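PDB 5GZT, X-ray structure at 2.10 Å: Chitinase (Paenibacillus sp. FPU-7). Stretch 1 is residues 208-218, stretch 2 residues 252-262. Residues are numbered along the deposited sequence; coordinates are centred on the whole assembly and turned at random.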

# COMPACT_ATOMS: atom_id res chain seq x y z
N ASN B 208 -20.14 16.35 29.94
CA ASN B 208 -19.24 15.33 30.42
C ASN B 208 -19.68 13.92 29.95
O ASN B 208 -19.67 12.94 30.71
N ASN B 209 -20.11 13.85 28.69
CA ASN B 209 -20.41 12.57 28.05
C ASN B 209 -20.45 12.74 26.54
O ASN B 209 -20.76 13.84 26.00
N ALA B 210 -20.12 11.63 25.89
CA ALA B 210 -20.16 11.50 24.43
C ALA B 210 -19.78 10.08 24.07
O ALA B 210 -19.11 9.35 24.85
N THR B 211 -20.23 9.70 22.88
CA THR B 211 -20.12 8.33 22.39
C THR B 211 -19.63 8.34 20.89
O THR B 211 -20.19 9.06 20.00
N ILE B 212 -18.54 7.61 20.64
CA ILE B 212 -17.89 7.57 19.31
C ILE B 212 -17.90 6.14 18.85
O ILE B 212 -17.46 5.26 19.63
N VAL B 213 -18.39 5.90 17.63
CA VAL B 213 -18.28 4.56 17.02
C VAL B 213 -17.33 4.63 15.79
O VAL B 213 -17.47 5.50 14.93
N LEU B 214 -16.36 3.71 15.75
CA LEU B 214 -15.35 3.66 14.68
C LEU B 214 -15.64 2.43 13.88
O LEU B 214 -15.91 1.37 14.46
N THR B 215 -15.65 2.58 12.56
CA THR B 215 -15.70 1.41 11.70
C THR B 215 -14.33 1.29 11.00
O THR B 215 -13.94 2.17 10.27
N SER B 216 -13.66 0.18 11.27
CA SER B 216 -12.42 -0.21 10.62
C SER B 216 -12.61 -0.38 9.10
O SER B 216 -13.74 -0.43 8.61
N PRO B 217 -11.50 -0.42 8.33
CA PRO B 217 -11.65 -0.57 6.88
C PRO B 217 -12.13 -1.94 6.54
O PRO B 217 -12.77 -2.11 5.51
N ALA B 218 -11.80 -2.91 7.40
CA ALA B 218 -12.30 -4.27 7.27
C ALA B 218 -13.70 -4.53 7.93
O ALA B 218 -14.07 -5.69 8.12
N THR B 252 -9.03 3.78 5.20
CA THR B 252 -10.14 4.71 5.50
C THR B 252 -11.01 4.21 6.68
O THR B 252 -11.51 3.10 6.64
N TRP B 253 -11.08 5.01 7.76
CA TRP B 253 -11.96 4.74 8.93
C TRP B 253 -13.21 5.60 8.84
O TRP B 253 -13.17 6.73 8.41
N LEU B 254 -14.34 5.02 9.22
CA LEU B 254 -15.60 5.76 9.32
C LEU B 254 -15.87 5.98 10.80
O LEU B 254 -15.69 5.08 11.63
N TYR B 255 -16.24 7.20 11.16
CA TYR B 255 -16.59 7.47 12.56
C TYR B 255 -17.96 8.19 12.72
O TYR B 255 -18.39 8.92 11.83
N SER B 256 -18.62 7.92 13.85
CA SER B 256 -19.77 8.72 14.32
C SER B 256 -19.48 9.24 15.73
O SER B 256 -18.91 8.51 16.59
N VAL B 257 -19.90 10.48 15.95
CA VAL B 257 -19.83 11.12 17.25
C VAL B 257 -21.21 11.74 17.62
O VAL B 257 -21.97 12.20 16.74
N LYS B 258 -21.53 11.70 18.91
CA LYS B 258 -22.66 12.42 19.51
C LYS B 258 -22.44 12.58 21.03
O LYS B 258 -21.82 11.69 21.68
N THR B 259 -22.93 13.72 21.54
CA THR B 259 -23.03 14.06 22.98
C THR B 259 -24.47 13.86 23.53
O THR B 259 -25.42 13.59 22.78
N ALA B 260 -24.64 13.99 24.85
CA ALA B 260 -25.98 14.09 25.45
C ALA B 260 -25.96 14.91 26.74
O ALA B 260 -24.91 15.41 27.14
N LYS B 261 -27.15 15.08 27.33
CA LYS B 261 -27.31 15.44 28.76
C LYS B 261 -28.49 14.63 29.30
O LYS B 261 -29.64 15.03 29.09
N GLY B 262 -28.20 13.50 29.96
CA GLY B 262 -29.23 12.58 30.49
C GLY B 262 -30.59 12.65 29.80
O GLY B 262 -31.43 13.44 30.21

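Neighbouring antiparallel strands are held in register by their backbones, but the character of the contact is set by side chains that alternate between the two faces of the sheet and by what happens where a strand runs out. The chitinase of Paenibacillus sp. FPU-7 offers a compact example. Two strands pair with an angle of 161° between their directions, and the two stretches together bury 856 Å². The backbone ladder fixes the alternation: Thr215 N donates to Leu254 O at 2.7 Å, and Leu254 N returns a bond to Thr215 O at 3.1 Å; Val213 with Ser256 and Thr211 with Lys258 repeat the pattern.

The largest single contribution comes from Trp253, of which 92 Å² is covered. Its CA-to-CB bond points sideways, yet with chi1 m (-72°) and chi2 at 66° the end of the indole comes nearer the first stretch. Ser216 and Pro217 lie over one face of the ring. Ser216 CA sits 3.6 Å from the centroid of the six-membered ring of Trp253, only 11° off the normal, and Pro217 CD lies 3.8 Å from the centroid of its five-membered ring, so two successive residues each place a CH group over a different ring of the indole. Leu214 meets the edge instead, its CB 3.9 Å from Trp253 CE3. The indole NE1 is satisfied elsewhere in the structure, leaving the contact with this stretch essentially one of carbon and pi surface.

Leu214 (m, t) also carries the apolar face onward, with its CD2 3.5 Å from Tyr255 CB. Tyr255 adopts p, and the end of its side chain leads away. On the same face Ile212 (m, t) brings CG1 to 3.7 Å from Val257 CG2, Val257 being p, and these four residues are buried.

At the other end, 68 Å² of Asn209 is covered, and its contact includes a polar link. Its CA-to-CB bond also points sideways, but at chi1 91°, between wells, the amide reaches the second stretch and OD1 accepts a hydrogen bond from Ala260 N at 3.1 Å. A side-chain oxygen thus takes this NH, where Asn209 O stands too far off to do so. Asn209 OD1 also lies 2.6 Å from Ala260 O, too close for two acceptors to be comfortable and not a hydrogen bond; with Ala260 poorly ordered, the finer geometry deserves caution.

The opposite face, bearing Thr211, Val213, Thr215, Leu254, Ser256 and Lys258, is partly exposed and more mixed. Thr211, with 66 Å² covered and chi1 at 142°, between wells, sets its CG2 3.3 Å from CE of Lys258, whose aliphatic chain begins p, t. Thr215 (m) and Leu254 (m, t) approach through their CB atoms at 4.0 Å. A water fills in beside them, donating to Val213 O at 2.9 Å and weakly to Leu254 O at 3.1 Å, and hydrogen-bonded to Thr215 OG1 at 2.9 Å. It thereby ties a threonine hydroxyl to carbonyls of both strands.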

# COMPACT_ATOMS: atom_id res chain seq x y z
CB ASN B 208 -19.20 15.43 31.95
CG ASN B 208 -17.98 14.77 32.54
OD1 ASN B 208 -18.07 13.65 33.06
ND2 ASN B 208 -16.83 15.44 32.45
CB ASN B 209 -21.72 11.95 28.54
CG ASN B 209 -22.91 12.36 27.69
OD1 ASN B 209 -23.16 13.56 27.49
ND2 ASN B 209 -23.63 11.39 27.15
CB ALA B 210 -19.23 12.48 23.73
CB THR B 211 -21.42 7.52 22.75
OG1 THR B 211 -21.78 6.62 21.69
CG2 THR B 211 -22.63 8.45 23.10
CB ILE B 212 -16.44 8.08 19.36
CG1 ILE B 212 -16.43 9.59 19.59
CG2 ILE B 212 -15.70 7.78 18.05
CD1 ILE B 212 -15.10 10.12 20.07
CB VAL B 213 -19.64 3.87 16.67
CG1 VAL B 213 -20.22 4.28 15.31
CG2 VAL B 213 -19.50 2.34 16.69
CB LEU B 214 -13.93 3.54 15.26
CG LEU B 214 -13.44 4.73 16.09
CD1 LEU B 214 -11.95 4.65 16.42
CD2 LEU B 214 -13.77 6.02 15.37
CB THR B 215 -16.77 1.53 10.63
OG1 THR B 215 -18.01 1.88 11.25
CG2 THR B 215 -16.93 0.22 9.86
CB SER B 216 -11.83 -1.47 11.30
OG SER B 216 -12.22 -2.69 10.71
CB PRO B 217 -10.22 -0.38 6.35
CG PRO B 217 -9.51 0.38 7.43
CD PRO B 217 -10.12 -0.08 8.72
CB ALA B 218 -11.27 -5.24 7.83
CB THR B 252 -11.01 4.96 4.30
OG1 THR B 252 -10.23 5.54 3.26
CG2 THR B 252 -12.11 5.97 4.68
CB TRP B 253 -11.27 4.99 10.27
CG TRP B 253 -10.28 3.94 10.54
CD1 TRP B 253 -9.14 3.72 9.83
CD2 TRP B 253 -10.32 2.92 11.56
NE1 TRP B 253 -8.45 2.66 10.36
CE2 TRP B 253 -9.15 2.15 11.41
CE3 TRP B 253 -11.17 2.65 12.62
CZ2 TRP B 253 -8.84 1.06 12.25
CZ3 TRP B 253 -10.88 1.55 13.46
CH2 TRP B 253 -9.73 0.77 13.27
CB LEU B 254 -16.73 5.00 8.62
CG LEU B 254 -16.51 4.68 7.12
CD1 LEU B 254 -17.61 3.75 6.61
CD2 LEU B 254 -16.46 5.94 6.27
CB TYR B 255 -15.47 8.24 13.28
CG TYR B 255 -15.29 9.65 12.80
CD1 TYR B 255 -14.60 9.92 11.64
CD2 TYR B 255 -15.83 10.72 13.50
CE1 TYR B 255 -14.44 11.22 11.17
CE2 TYR B 255 -15.67 12.03 13.05
CZ TYR B 255 -14.98 12.28 11.89
OH TYR B 255 -14.83 13.57 11.42
CB SER B 256 -21.03 7.89 14.39
OG SER B 256 -20.88 6.91 15.41
CB VAL B 257 -18.65 12.14 17.30
CG1 VAL B 257 -18.85 13.30 16.32
CG2 VAL B 257 -18.38 12.65 18.72
CB LYS B 258 -23.97 11.68 19.27
CG LYS B 258 -23.81 10.20 19.49
CD LYS B 258 -25.10 9.44 19.72
CE LYS B 258 -24.89 8.36 20.76
NZ LYS B 258 -25.91 7.29 20.64
CB THR B 259 -22.61 15.55 23.23
OG1 THR B 259 -23.25 16.43 22.29
CG2 THR B 259 -21.10 15.71 23.12
CB ALA B 260 -26.57 12.70 25.70
CB LYS B 261 -27.57 16.93 28.98
CG LYS B 261 -26.60 17.88 28.30
CD LYS B 261 -27.19 18.63 27.11
CE LYS B 261 -27.33 20.12 27.37
NZ LYS B 261 -27.97 20.43 28.67
O HOH W 1 -18.57 4.50 12.45